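Local coordinates for protein polyguluronate lyase (Corynebacterium sp., PDB 1UAI) that probably cleaves the poly(alpha-L-guluronate) blocks of alginate as a lyase with a jelly-roll beta-sandwich fold, at residues D5-Q10 with P43-N48; W16-P21 with P34-F39; F99-N104 with V114-H119; T126-E131 with G160-S165. All blocks are in the same frame, centred on the assembly; numbering follows the deposited sequence.

Contact 1. Residues D5-Q10 with P43-N48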
loop_
_atom_site.group_PDB
_atom_site.type_symbol
_atom_site.label_atom_id
_atom_site.label_comp_id
_atom_site.label_asym_id
_atom_site.label_seq_id
_atom_site.Cartn_x
_atom_site.Cartn_y
_atom_site.Cartn_z
ATOM N N ASP A 5 2.171 18.436 10.196
ATOM C CA ASP A 5 3.505 17.994 10.591
ATOM C C ASP A 5 3.792 16.497 10.509
ATOM O O ASP A 5 4.895 16.100 10.136
ATOM C CB ASP A 5 3.824 18.484 12.007
ATOM C CG ASP A 5 3.763 19.995 12.131
ATOM O OD1 ASP A 5 4.165 20.690 11.174
ATOM O OD2 ASP A 5 3.326 20.487 13.189
ATOM N N TYR A 6 2.810 15.668 10.849
ATOM C CA TYR A 6 3.010 14.222 10.835
ATOM C C TYR A 6 1.901 13.471 10.122
ATOM O O TYR A 6 0.735 13.851 10.202
ATOM C CB TYR A 6 3.083 13.685 12.268
ATOM C CG TYR A 6 4.117 14.355 13.132
ATOM C CD1 TYR A 6 5.475 14.196 12.873
ATOM C CD2 TYR A 6 3.740 15.154 14.208
ATOM C CE1 TYR A 6 6.435 14.814 13.664
ATOM C CE2 TYR A 6 4.691 15.780 15.009
ATOM C CZ TYR A 6 6.037 15.603 14.728
ATOM O OH TYR A 6 6.987 16.207 15.519
ATOM N N PRO A 7 2.250 12.389 9.407
ATOM C CA PRO A 7 1.221 11.613 8.711
ATOM C C PRO A 7 0.102 11.199 9.673
ATOM O O PRO A 7 -1.061 11.111 9.280
ATOM C CB PRO A 7 2.008 10.420 8.185
ATOM C CG PRO A 7 3.299 11.059 7.786
ATOM C CD PRO A 7 3.598 11.979 8.966
ATOM N N ALA A 8 0.460 10.961 10.933
ATOM C CA ALA A 8 -0.508 10.550 11.949
ATOM C C ALA A 8 -1.562 11.614 12.254
ATOM O O ALA A 8 -2.527 11.345 12.968
ATOM C CB ALA A 8 0.220 10.154 13.231
ATOM N N GLN A 9 -1.372 12.821 11.729
ATOM C CA GLN A 9 -2.338 13.897 11.937
ATOM C C GLN A 9 -3.329 13.946 10.773
ATOM O O GLN A 9 -4.367 14.598 10.862
ATOM C CB GLN A 9 -1.629 15.250 12.052
ATOM C CG GLN A 9 -0.662 15.350 13.220
ATOM C CD GLN A 9 0.077 16.672 13.259
ATOM O OE1 GLN A 9 0.574 17.146 12.240
ATOM N NE2 GLN A 9 0.165 17.269 14.444
ATOM N N GLN A 10 -3.002 13.250 9.687
ATOM C CA GLN A 10 -3.845 13.205 8.490
ATOM C C GLN A 10 -4.730 11.960 8.437
ATOM O O GLN A 10 -5.846 11.999 7.913
ATOM C CB GLN A 10 -2.969 13.238 7.237
ATOM C CG GLN A 10 -2.298 14.571 6.960
ATOM C CD GLN A 10 -3.285 15.636 6.534
ATOM O OE1 GLN A 10 -4.210 15.367 5.768
ATOM N NE2 GLN A 10 -3.086 16.859 7.016
ATOM N N PRO A 43 11.616 12.355 1.838
ATOM C CA PRO A 43 10.294 12.462 1.208
ATOM C C PRO A 43 9.508 11.150 1.222
ATOM O O PRO A 43 8.408 11.077 0.677
ATOM C CB PRO A 43 10.649 12.860 -0.213
ATOM C CG PRO A 43 11.847 11.980 -0.470
ATOM C CD PRO A 43 12.655 12.120 0.815
ATOM N N TRP A 44 10.067 10.125 1.858
ATOM C CA TRP A 44 9.462 8.794 1.870
ATOM C C TRP A 44 8.141 8.602 2.601
ATOM O O TRP A 44 7.302 7.814 2.163
ATOM C CB TRP A 44 10.472 7.784 2.420
ATOM C CG TRP A 44 11.884 8.108 2.056
ATOM C CD1 TRP A 44 12.902 8.397 2.914
ATOM C CD2 TRP A 44 12.426 8.226 0.734
ATOM N NE1 TRP A 44 14.047 8.691 2.212
ATOM C CE2 TRP A 44 13.782 8.593 0.871
ATOM C CE3 TRP A 44 11.895 8.060 -0.552
ATOM C CZ2 TRP A 44 14.618 8.799 -0.232
ATOM C CZ3 TRP A 44 12.727 8.264 -1.650
ATOM C CH2 TRP A 44 14.074 8.630 -1.480
ATOM N N PHE A 45 7.962 9.303 3.714
ATOM C CA PHE A 45 6.758 9.173 4.525
ATOM C C PHE A 45 6.554 10.507 5.230
ATOM O O PHE A 45 7.163 10.774 6.264
ATOM C CB PHE A 45 6.964 8.049 5.545
ATOM C CG PHE A 45 5.802 7.837 6.469
ATOM C CD1 PHE A 45 4.585 7.365 5.987
ATOM C CD2 PHE A 45 5.929 8.095 7.831
ATOM C CE1 PHE A 45 3.511 7.149 6.850
ATOM C CE2 PHE A 45 4.861 7.883 8.702
ATOM C CZ PHE A 45 3.651 7.408 8.209
ATOM N N GLN A 46 5.682 11.336 4.669
ATOM C CA GLN A 46 5.446 12.666 5.210
ATOM C C GLN A 46 4.070 13.168 4.812
ATOM O O GLN A 46 3.408 12.587 3.957
ATOM C CB GLN A 46 6.479 13.633 4.625
ATOM C CG GLN A 46 6.345 13.763 3.104
ATOM C CD GLN A 46 7.160 14.900 2.521
ATOM O OE1 GLN A 46 8.368 14.779 2.319
ATOM N NE2 GLN A 46 6.498 16.019 2.250
ATOM N N VAL A 47 3.637 14.252 5.443
ATOM C CA VAL A 47 2.374 14.867 5.060
ATOM C C VAL A 47 2.734 15.535 3.731
ATOM O O VAL A 47 3.848 16.044 3.579
ATOM C CB VAL A 47 1.936 15.960 6.061
ATOM C CG1 VAL A 47 0.705 16.690 5.533
ATOM C CG2 VAL A 47 1.636 15.335 7.411
ATOM N N ASN A 48 1.828 15.522 2.760
ATOM C CA ASN A 48 2.151 16.162 1.494
ATOM C C ASN A 48 2.208 17.680 1.662
ATOM O O ASN A 48 1.729 18.224 2.658
ATOM C CB ASN A 48 1.153 15.761 0.396
ATOM C CG ASN A 48 -0.287 16.076 0.749
ATOM O OD1 ASN A 48 -0.575 16.707 1.763
ATOM N ND2 ASN A 48 -1.206 15.635 -0.103
HETATM O O HOH W 1 5.385 15.266 7.505
#

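Contact 2. Residues W16-P21 with P34-F39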
loop_
_atom_site.group_PDB
_atom_site.type_symbol
_atom_site.label_atom_id
_atom_site.label_comp_id
_atom_site.label_asym_id
_atom_site.label_seq_id
_atom_site.Cartn_x
_atom_site.Cartn_y
_atom_site.Cartn_z
ATOM N N TRP A 16 -1.671 0.670 12.855
ATOM C CA TRP A 16 -0.778 0.490 11.724
ATOM C C TRP A 16 0.662 0.681 12.170
ATOM O O TRP A 16 0.931 1.205 13.254
ATOM C CB TRP A 16 -1.049 1.541 10.641
ATOM C CG TRP A 16 -2.421 1.520 10.076
ATOM C CD1 TRP A 16 -3.501 2.233 10.506
ATOM C CD2 TRP A 16 -2.873 0.721 8.981
ATOM N NE1 TRP A 16 -4.603 1.926 9.743
ATOM C CE2 TRP A 16 -4.244 0.999 8.800
ATOM C CE3 TRP A 16 -2.252 -0.207 8.135
ATOM C CZ2 TRP A 16 -5.008 0.383 7.804
ATOM C CZ3 TRP A 16 -3.010 -0.820 7.146
ATOM C CH2 TRP A 16 -4.375 -0.521 6.990
ATOM N N LYS A 17 1.577 0.227 11.322
ATOM C CA LYS A 17 3.003 0.441 11.513
ATOM C C LYS A 17 3.459 0.745 10.089
ATOM O O LYS A 17 2.740 0.442 9.130
ATOM C CB LYS A 17 3.728 -0.793 12.076
ATOM C CG LYS A 17 3.891 -1.968 11.133
ATOM C CD LYS A 17 4.818 -3.019 11.746
ATOM C CE LYS A 17 4.948 -4.242 10.849
ATOM N NZ LYS A 17 5.902 -5.250 11.396
ATOM N N VAL A 18 4.622 1.367 9.938
ATOM C CA VAL A 18 5.105 1.692 8.607
ATOM C C VAL A 18 6.460 1.054 8.319
ATOM O O VAL A 18 7.318 0.955 9.203
ATOM C CB VAL A 18 5.207 3.237 8.408
ATOM C CG1 VAL A 18 6.302 3.819 9.297
ATOM C CG2 VAL A 18 5.461 3.564 6.936
ATOM N N THR A 19 6.622 0.590 7.082
ATOM C CA THR A 19 7.872 -0.001 6.613
ATOM C C THR A 19 8.385 1.001 5.588
ATOM O O THR A 19 7.629 1.452 4.722
ATOM C CB THR A 19 7.649 -1.363 5.939
ATOM O OG1 THR A 19 7.013 -2.253 6.863
ATOM C CG2 THR A 19 8.981 -1.962 5.491
ATOM N N LEU A 20 9.667 1.337 5.688
ATOM C CA LEU A 20 10.282 2.345 4.835
ATOM C C LEU A 20 11.285 1.822 3.812
ATOM O O LEU A 20 11.670 0.653 3.841
ATOM C CB LEU A 20 10.968 3.374 5.736
ATOM C CG LEU A 20 10.065 3.990 6.807
ATOM C CD1 LEU A 20 10.911 4.644 7.887
ATOM C CD2 LEU A 20 9.120 4.994 6.165
ATOM N N PRO A 21 11.710 2.694 2.881
ATOM C CA PRO A 21 12.679 2.335 1.843
ATOM C C PRO A 21 14.101 2.746 2.228
ATOM O O PRO A 21 14.990 2.823 1.376
ATOM C CB PRO A 21 12.165 3.090 0.628
ATOM C CG PRO A 21 11.696 4.367 1.233
ATOM C CD PRO A 21 10.990 3.928 2.508
ATOM N N PRO A 34 4.110 3.728 19.920
ATOM C CA PRO A 34 3.562 5.082 19.797
ATOM C C PRO A 34 4.461 6.090 19.082
ATOM O O PRO A 34 4.037 7.212 18.823
ATOM C CB PRO A 34 3.308 5.472 21.246
ATOM C CG PRO A 34 4.475 4.857 21.937
ATOM C CD PRO A 34 4.582 3.482 21.297
ATOM N N ALA A 35 5.698 5.710 18.774
ATOM C CA ALA A 35 6.604 6.632 18.092
ATOM C C ALA A 35 6.036 7.086 16.749
ATOM O O ALA A 35 6.272 8.214 16.315
ATOM C CB ALA A 35 7.965 5.981 17.886
ATOM N N LEU A 36 5.286 6.204 16.095
ATOM C CA LEU A 36 4.701 6.520 14.800
ATOM C C LEU A 36 3.807 7.759 14.853
ATOM O O LEU A 36 3.687 8.482 13.862
ATOM C CB LEU A 36 3.902 5.321 14.276
ATOM C CG LEU A 36 3.233 5.465 12.903
ATOM C CD1 LEU A 36 4.269 5.841 11.850
ATOM C CD2 LEU A 36 2.545 4.158 12.536
ATOM N N ASP A 37 3.200 8.014 16.010
ATOM C CA ASP A 37 2.311 9.161 16.165
ATOM C C ASP A 37 2.985 10.499 15.868
ATOM O O ASP A 37 2.319 11.455 15.470
ATOM C CB ASP A 37 1.715 9.183 17.575
ATOM C CG ASP A 37 0.597 10.200 17.715
ATOM O OD1 ASP A 37 -0.379 10.122 16.940
ATOM O OD2 ASP A 37 0.693 11.076 18.600
ATOM N N THR A 38 4.295 10.576 16.072
ATOM C CA THR A 38 5.020 11.810 15.789
ATOM C C THR A 38 6.257 11.518 14.946
ATOM O O THR A 38 7.331 12.066 15.184
ATOM C CB THR A 38 5.426 12.551 17.093
ATOM O OG1 THR A 38 6.104 11.652 17.978
ATOM C CG2 THR A 38 4.193 13.107 17.791
ATOM N N PHE A 39 6.086 10.656 13.946
ATOM C CA PHE A 39 7.171 10.275 13.051
ATOM C C PHE A 39 6.944 10.720 11.615
ATOM O O PHE A 39 5.831 10.637 11.090
ATOM C CB PHE A 39 7.358 8.755 13.040
ATOM C CG PHE A 39 8.390 8.287 12.049
ATOM C CD1 PHE A 39 9.744 8.495 12.292
ATOM C CD2 PHE A 39 8.009 7.689 10.849
ATOM C CE1 PHE A 39 10.705 8.120 11.358
ATOM C CE2 PHE A 39 8.965 7.310 9.905
ATOM C CZ PHE A 39 10.315 7.528 10.162
#

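Contact 3. Residues F99-N104 with V114-H119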
loop_
_atom_site.group_PDB
_atom_site.type_symbol
_atom_site.label_atom_id
_atom_site.label_comp_id
_atom_site.label_asym_id
_atom_site.label_seq_id
_atom_site.Cartn_x
_atom_site.Cartn_y
_atom_site.Cartn_z
ATOM N N PHE A 99 -10.217 2.983 1.234
ATOM C CA PHE A 99 -9.125 3.932 1.134
ATOM C C PHE A 99 -9.308 4.840 -0.066
ATOM O O PHE A 99 -9.996 4.493 -1.026
ATOM C CB PHE A 99 -7.786 3.186 1.026
ATOM C CG PHE A 99 -7.636 2.370 -0.231
ATOM C CD1 PHE A 99 -7.085 2.929 -1.383
ATOM C CD2 PHE A 99 -8.066 1.045 -0.272
ATOM C CE1 PHE A 99 -6.966 2.182 -2.552
ATOM C CE2 PHE A 99 -7.952 0.293 -1.435
ATOM C CZ PHE A 99 -7.402 0.860 -2.577
ATOM N N ARG A 100 -8.724 6.027 0.019
ATOM C CA ARG A 100 -8.760 6.976 -1.081
ATOM C C ARG A 100 -7.311 7.328 -1.325
ATOM O O ARG A 100 -6.612 7.766 -0.412
ATOM C CB ARG A 100 -9.554 8.229 -0.721
ATOM C CG ARG A 100 -11.045 7.986 -0.665
ATOM C CD ARG A 100 -11.816 9.252 -0.364
ATOM N NE ARG A 100 -13.214 8.948 -0.084
ATOM C CZ ARG A 100 -14.105 9.842 0.329
ATOM N NH1 ARG A 100 -13.743 11.105 0.509
ATOM N NH2 ARG A 100 -15.354 9.469 0.570
ATOM N N GLU A 101 -6.847 7.113 -2.549
ATOM C CA GLU A 101 -5.461 7.405 -2.860
ATOM C C GLU A 101 -5.300 7.797 -4.310
ATOM O O GLU A 101 -6.231 7.696 -5.115
ATOM C CB GLU A 101 -4.579 6.181 -2.578
ATOM C CG GLU A 101 -4.836 4.994 -3.505
ATOM C CD GLU A 101 -3.944 3.795 -3.204
ATOM O OE1 GLU A 101 -3.452 3.689 -2.058
ATOM O OE2 GLU A 101 -3.744 2.947 -4.102
ATOM N N ALA A 102 -4.102 8.263 -4.628
ATOM C CA ALA A 102 -3.755 8.629 -5.985
ATOM C C ALA A 102 -2.318 8.191 -6.213
ATOM O O ALA A 102 -1.481 8.288 -5.310
ATOM C CB ALA A 102 -3.874 10.138 -6.187
ATOM N N PHE A 103 -2.042 7.670 -7.404
ATOM C CA PHE A 103 -0.683 7.285 -7.772
ATOM C C PHE A 103 -0.128 8.586 -8.359
ATOM O O PHE A 103 -0.733 9.159 -9.270
ATOM C CB PHE A 103 -0.702 6.182 -8.834
ATOM C CG PHE A 103 -1.230 4.858 -8.338
ATOM C CD1 PHE A 103 -0.391 3.948 -7.698
ATOM C CD2 PHE A 103 -2.567 4.518 -8.522
ATOM C CE1 PHE A 103 -0.878 2.717 -7.252
ATOM C CE2 PHE A 103 -3.062 3.293 -8.079
ATOM C CZ PHE A 103 -2.215 2.391 -7.445
ATOM N N ASN A 104 1.009 9.048 -7.845
ATOM C CA ASN A 104 1.594 10.314 -8.295
ATOM C C ASN A 104 2.803 10.212 -9.208
ATOM O O ASN A 104 3.056 11.112 -10.008
ATOM C CB ASN A 104 2.063 11.156 -7.101
ATOM C CG ASN A 104 1.024 11.302 -6.017
ATOM O OD1 ASN A 104 1.300 11.008 -4.850
ATOM N ND2 ASN A 104 -0.163 11.779 -6.377
ATOM N N VAL A 114 2.335 -0.622 -6.649
ATOM C CA VAL A 114 1.211 -1.185 -5.898
ATOM C C VAL A 114 0.799 -0.207 -4.789
ATOM O O VAL A 114 1.643 0.257 -4.016
ATOM C CB VAL A 114 1.606 -2.561 -5.306
ATOM C CG1 VAL A 114 0.559 -3.041 -4.318
ATOM C CG2 VAL A 114 1.765 -3.568 -6.437
ATOM N N GLY A 115 -0.498 0.098 -4.711
ATOM C CA GLY A 115 -0.979 1.063 -3.732
ATOM C C GLY A 115 -1.829 0.583 -2.568
ATOM O O GLY A 115 -2.096 1.350 -1.643
ATOM N N ALA A 116 -2.274 -0.665 -2.613
ATOM C CA ALA A 116 -3.067 -1.226 -1.529
ATOM C C ALA A 116 -3.124 -2.725 -1.716
ATOM O O ALA A 116 -3.076 -3.216 -2.846
ATOM C CB ALA A 116 -4.474 -0.643 -1.534
ATOM N N GLN A 117 -3.222 -3.462 -0.619
ATOM C CA GLN A 117 -3.300 -4.901 -0.750
ATOM C C GLN A 117 -3.875 -5.660 0.425
ATOM O O GLN A 117 -4.118 -5.111 1.504
ATOM C CB GLN A 117 -1.915 -5.494 -1.084
ATOM C CG GLN A 117 -0.695 -4.783 -0.481
ATOM C CD GLN A 117 0.614 -5.569 -0.650
ATOM O OE1 GLN A 117 1.706 -5.027 -0.462
ATOM N NE2 GLN A 117 0.504 -6.848 -0.988
ATOM N N ILE A 118 -4.162 -6.927 0.145
ATOM C CA ILE A 118 -4.573 -7.890 1.150
ATOM C C ILE A 118 -3.409 -8.858 1.002
ATOM O O ILE A 118 -3.072 -9.275 -0.113
ATOM C CB ILE A 118 -5.880 -8.645 0.829
ATOM C CG1 ILE A 118 -7.080 -7.710 0.989
ATOM C CG2 ILE A 118 -6.020 -9.850 1.773
ATOM C CD1 ILE A 118 -8.403 -8.361 0.656
ATOM N N HIS A 119 -2.777 -9.179 2.119
ATOM C CA HIS A 119 -1.629 -10.074 2.132
ATOM C C HIS A 119 -1.910 -11.098 3.224
ATOM O O HIS A 119 -2.674 -10.817 4.147
ATOM C CB HIS A 119 -0.383 -9.249 2.483
ATOM C CG HIS A 119 0.916 -9.906 2.134
ATOM N ND1 HIS A 119 1.407 -11.005 2.808
ATOM C CD2 HIS A 119 1.838 -9.600 1.191
ATOM C CE1 HIS A 119 2.577 -11.345 2.295
ATOM N NE2 HIS A 119 2.861 -10.509 1.314
#

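Contact 4. Residues T126-E131 with G160-S165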
loop_
_atom_site.group_PDB
_atom_site.type_symbol
_atom_site.label_atom_id
_atom_site.label_comp_id
_atom_site.label_asym_id
_atom_site.label_seq_id
_atom_site.Cartn_x
_atom_site.Cartn_y
_atom_site.Cartn_z
ATOM N N THR A 126 -4.388 -10.114 -3.203
ATOM C CA THR A 126 -4.952 -9.269 -4.249
ATOM C C THR A 126 -4.529 -7.845 -3.923
ATOM O O THR A 126 -4.561 -7.433 -2.762
ATOM C CB THR A 126 -6.498 -9.376 -4.313
ATOM O OG1 THR A 126 -7.002 -8.419 -5.252
ATOM C CG2 THR A 126 -7.124 -9.132 -2.951
ATOM N N VAL A 127 -4.107 -7.103 -4.943
ATOM C CA VAL A 127 -3.647 -5.736 -4.740
ATOM C C VAL A 127 -4.097 -4.813 -5.869
ATOM O O VAL A 127 -4.521 -5.272 -6.933
ATOM C CB VAL A 127 -2.083 -5.675 -4.671
ATOM C CG1 VAL A 127 -1.538 -6.851 -3.879
ATOM C CG2 VAL A 127 -1.488 -5.668 -6.073
ATOM N N PHE A 128 -4.020 -3.509 -5.607
ATOM C CA PHE A 128 -4.328 -2.483 -6.603
ATOM C C PHE A 128 -2.953 -2.184 -7.193
ATOM O O PHE A 128 -2.063 -1.673 -6.502
ATOM C CB PHE A 128 -4.909 -1.232 -5.942
ATOM C CG PHE A 128 -6.385 -1.322 -5.649
ATOM C CD1 PHE A 128 -7.299 -0.568 -6.383
ATOM C CD2 PHE A 128 -6.863 -2.145 -4.634
ATOM C CE1 PHE A 128 -8.665 -0.632 -6.110
ATOM C CE2 PHE A 128 -8.228 -2.217 -4.352
ATOM C CZ PHE A 128 -9.128 -1.458 -5.092
ATOM N N ARG A 129 -2.789 -2.514 -8.469
ATOM C CA ARG A 129 -1.516 -2.370 -9.157
ATOM C C ARG A 129 -1.602 -1.511 -10.411
ATOM O O ARG A 129 -2.371 -1.809 -11.328
ATOM C CB ARG A 129 -1.008 -3.769 -9.526
ATOM C CG ARG A 129 0.305 -3.810 -10.290
ATOM C CD ARG A 129 0.629 -5.228 -10.755
ATOM N NE ARG A 129 1.914 -5.282 -11.447
ATOM C CZ ARG A 129 3.044 -5.727 -10.906
ATOM N NH1 ARG A 129 3.061 -6.178 -9.660
ATOM N NH2 ARG A 129 4.171 -5.691 -11.607
ATOM N N LEU A 130 -0.806 -0.449 -10.454
ATOM C CA LEU A 130 -0.782 0.426 -11.617
ATOM C C LEU A 130 0.447 0.142 -12.474
ATOM O O LEU A 130 1.562 0.022 -11.959
ATOM C CB LEU A 130 -0.753 1.901 -11.197
ATOM C CG LEU A 130 -0.679 2.922 -12.343
ATOM C CD1 LEU A 130 -1.954 2.847 -13.175
ATOM C CD2 LEU A 130 -0.490 4.327 -11.788
ATOM N N GLU A 131 0.223 0.011 -13.778
ATOM C CA GLU A 131 1.296 -0.191 -14.747
ATOM C C GLU A 131 1.030 0.854 -15.829
ATOM O O GLU A 131 0.131 0.688 -16.652
ATOM C CB GLU A 131 1.250 -1.603 -15.347
ATOM C CG GLU A 131 1.340 -2.709 -14.306
ATOM C CD GLU A 131 1.614 -4.079 -14.902
ATOM O OE1 GLU A 131 1.365 -4.280 -16.110
ATOM O OE2 GLU A 131 2.072 -4.969 -14.154
ATOM N N GLY A 160 -10.905 3.011 -3.240
ATOM C CA GLY A 160 -10.856 1.572 -3.385
ATOM C C GLY A 160 -11.426 0.937 -2.136
ATOM O O GLY A 160 -11.414 1.538 -1.060
ATOM N N LYS A 161 -11.949 -0.272 -2.277
ATOM C CA LYS A 161 -12.491 -0.974 -1.128
ATOM C C LYS A 161 -12.365 -2.478 -1.266
ATOM O O LYS A 161 -12.605 -3.038 -2.337
ATOM C CB LYS A 161 -13.969 -0.623 -0.907
ATOM C CG LYS A 161 -14.581 -1.317 0.313
ATOM C CD LYS A 161 -15.984 -0.822 0.644
ATOM C CE LYS A 161 -16.999 -1.212 -0.417
ATOM N NZ LYS A 161 -18.382 -0.818 -0.021
ATOM N N PHE A 162 -11.954 -3.114 -0.175
ATOM C CA PHE A 162 -11.854 -4.565 -0.098
ATOM C C PHE A 162 -12.876 -4.977 0.956
ATOM O O PHE A 162 -12.918 -4.387 2.037
ATOM C CB PHE A 162 -10.501 -5.032 0.446
ATOM C CG PHE A 162 -9.342 -4.868 -0.490
ATOM C CD1 PHE A 162 -9.239 -5.623 -1.653
ATOM C CD2 PHE A 162 -8.290 -4.025 -0.145
ATOM C CE1 PHE A 162 -8.098 -5.547 -2.453
ATOM C CE2 PHE A 162 -7.149 -3.941 -0.935
ATOM C CZ PHE A 162 -7.050 -4.704 -2.090
ATOM N N VAL A 163 -13.697 -5.975 0.650
ATOM C CA VAL A 163 -14.646 -6.501 1.627
ATOM C C VAL A 163 -14.452 -8.009 1.583
ATOM O O VAL A 163 -14.669 -8.639 0.546
ATOM C CB VAL A 163 -16.118 -6.174 1.291
ATOM C CG1 VAL A 163 -17.034 -6.800 2.338
ATOM C CG2 VAL A 163 -16.330 -4.673 1.257
ATOM N N VAL A 164 -14.011 -8.578 2.699
ATOM C CA VAL A 164 -13.778 -10.012 2.779
ATOM C C VAL A 164 -14.757 -10.657 3.746
ATOM O O VAL A 164 -14.875 -10.239 4.899
ATOM C CB VAL A 164 -12.342 -10.330 3.256
ATOM C CG1 VAL A 164 -12.076 -11.825 3.133
ATOM C CG2 VAL A 164 -11.331 -9.534 2.451
ATOM N N SER A 165 -15.466 -11.671 3.261
ATOM C CA SER A 165 -16.429 -12.399 4.076
ATOM C C SER A 165 -16.880 -13.646 3.324
ATOM O O SER A 165 -16.872 -13.669 2.095
ATOM C CB SER A 165 -17.642 -11.518 4.394
ATOM O OG SER A 165 -18.354 -11.177 3.219
#

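Contact 1. Residues D5-Q10 with P43-N48
One water molecule joins Asp5 to Val47: it donates to Asp5 O at 2.8 Å and accepts from Val47 N at 2.9 Å. No direct hydrogen bond links the segments; the water gives the amide of Val47, on an outermost strand, a partner. The rest of the contact is apolar. Pro7 lies over one face of the Phe45 ring, its CG 3.8 Å from the ring centroid and only 16° off the normal, a CH-pi contact displaced toward the rim. Pro7 CB comes down beside it, 3.4 Å from Phe45 CZ. CG of Phe45 stands anti to the backbone N (chi1 179°), and the far end of the ring comes close to the proline; a flat aromatic face suits the rigid pyrrolidine. Val47 works with both branches: CG2 nestles against the backbone at Tyr6 O, 3.3 Å away, while CG1 meets Gln10 CG, whose chain bends and lies roughly perpendicular to the valine. The amide end of Gln10 turns to Pro3 O. The loop itself is braced from within, for Gln9 OE1 accepts from both Asp5 N (2.9 Å) and Tyr6 N (3.0 Å), the first almost in line with the carbonyl bond and the second from above the carbonyl plane. The disulfide Cys4-Cys51 ties together the same two regions of chain. This is an N-terminal loop packed on an outermost strand, 45-47, of the seven-stranded sheet of the jelly-roll beta-sandwich.

Contact 2. Residues W16-P21 with P34-F39
Lys17 and Leu36 mark where the backbones come nearest, their CA atoms 7.1 Å apart, as the extended strand 16-20 passes a short 3-10 turn at residues 35-37. Bonds from Asp37 N to Pro34 O and from Phe39 N to Leu36 O (3.2 Å) wind the second segment so that Leu36 and Phe39 both direct their side chains at the strand. No hydrogen bond crosses, and the meeting is one of branched and aromatic hydrocarbon. Leu36 CG stands anti to the backbone N (chi1 -179°), and its two methyls divide the work: CD2 rests on the strand backbone, 3.4 Å from Trp16 O and 3.9 Å from Lys17 CA, whereas CD1 meets Val18 CG1 at 3.8 Å, the two side chains lying obliquely to one another. Farther along, Leu20 and Phe39 reach tip to tip, with CD1 of the leucine 3.7 Å from CZ of the ring. Val18 and Leu20 point to the turn, and Lys17 points away, its NZ in a salt bridge with Glu30. Leu36 and Phe39 also touch Ile31 of strand 27-31, and Val18, Leu20 and Leu36 all touch Phe45 of strand 45-47; the turn thus fills the space between strand 16-20, its neighbour 27-31 and the edge of the other sheet.

Contact 3. Residues F99-N104 with V114-H119
Glu101 reaches across the sandwich to the backbone of Gly115. From CB, which points toward the opposite strand, CG takes the crowded position between the backbone N and the carbonyl carbon (chi1 67°). Beyond CG the chain is extended, and CD comes to 3.4 Å from Gly115 O. There the carboxyl splits: OE1 stands 2.7 Å from Gly115 O, while OE2 lies over Gly115 CA at 3.4 Å. Glycine suits this place because a beta carbon would point straight at the carboxyl group; its bare CA lets OE2 settle there. The same bareness serves Phe103, whose ring presents its edge, CE1 lying 3.7 Å from Gly115 N. On the other side of Glu101 along the strand, Phe99 offers a face instead: Ala116 CB sits over it, offset toward the rim, 3.8 Å from the centroid and 26° off the normal, a CH-pi contact that a single methyl is small enough to make. The two strands belong to facing sheets, their axes 8.6 Å apart at closest and 143° between directions. Phe158, Val214 and Leu216 also lie against the glutamate side chain. A carboxyl group buried among such neighbours, with the carbonyl oxygen of Gly115 so near, would be expected to have a raised pKa, and Glu101 is probably neutral.

Contact 4. Residues T126-E131 with G160-S165
Phe162 turns one face to Phe128, whose CE2 lies 3.6 Å from Phe162 CZ over that face. The pair forms an offset edge-to-face stack, with centroids 5.3 Å apart and planes at 80°. For the Phe128 ring, the same Phe162 CZ lies at the edge, close to the plane. The rim of Phe162 also has Val127 CA near its plane, and Thr126 CG2 comes in obliquely to CE1 at 3.7 Å. Phe128 extends past the stack until its CZ is 3.9 Å from Gly160 CA. Glycine suits the place because a beta carbon there would run into Phe128 CZ. CG of Phe128 lies anti to the carbonyl carbon (chi1 -82°), beside the backbone N, and from there the ring reaches Phe162; the two side chains run alongside each other in opposing senses, filling the space between strands whose axes approach to 9.4 Å. Thr126 uses its methyl for this packing and hydrogen-bonds through OG1 to Thr138 O. Around the stack, Val171 touches both rings, and Phe99 adds a further edge-to-face partner to Phe128. Interlocking aromatics between strands 124-131 and 158-165, one from each sheet, form part of the hydrophobic core of a jelly-roll beta-sandwich.

Overall arrangement
Contacts 3 and 4 form one continuous piece of the core, with centres 8 Å apart. Strands 95-105 and 158-165 are neighbours in one sheet, joined by a probable hydrogen bond from Gly160 N to Phe99 O (2.8 Å), while strands 112-119 and 124-131 are neighbours in the other. Contacts 1 and 2 make a second cluster, centres 10 Å apart, where Phe45 CD2 meets Phe39 CD2 at 3.7 Å; contact 2 falls within the chain contact 1 spans. Contact 4 lies about 23 Å from both, centre to centre. Gln117-Ile118-His119 fits the QIH motif of related alginate lyases; Gln117 points away from segment 99-104, so contact 3 probably lies on the core side of the cleft-bearing strand.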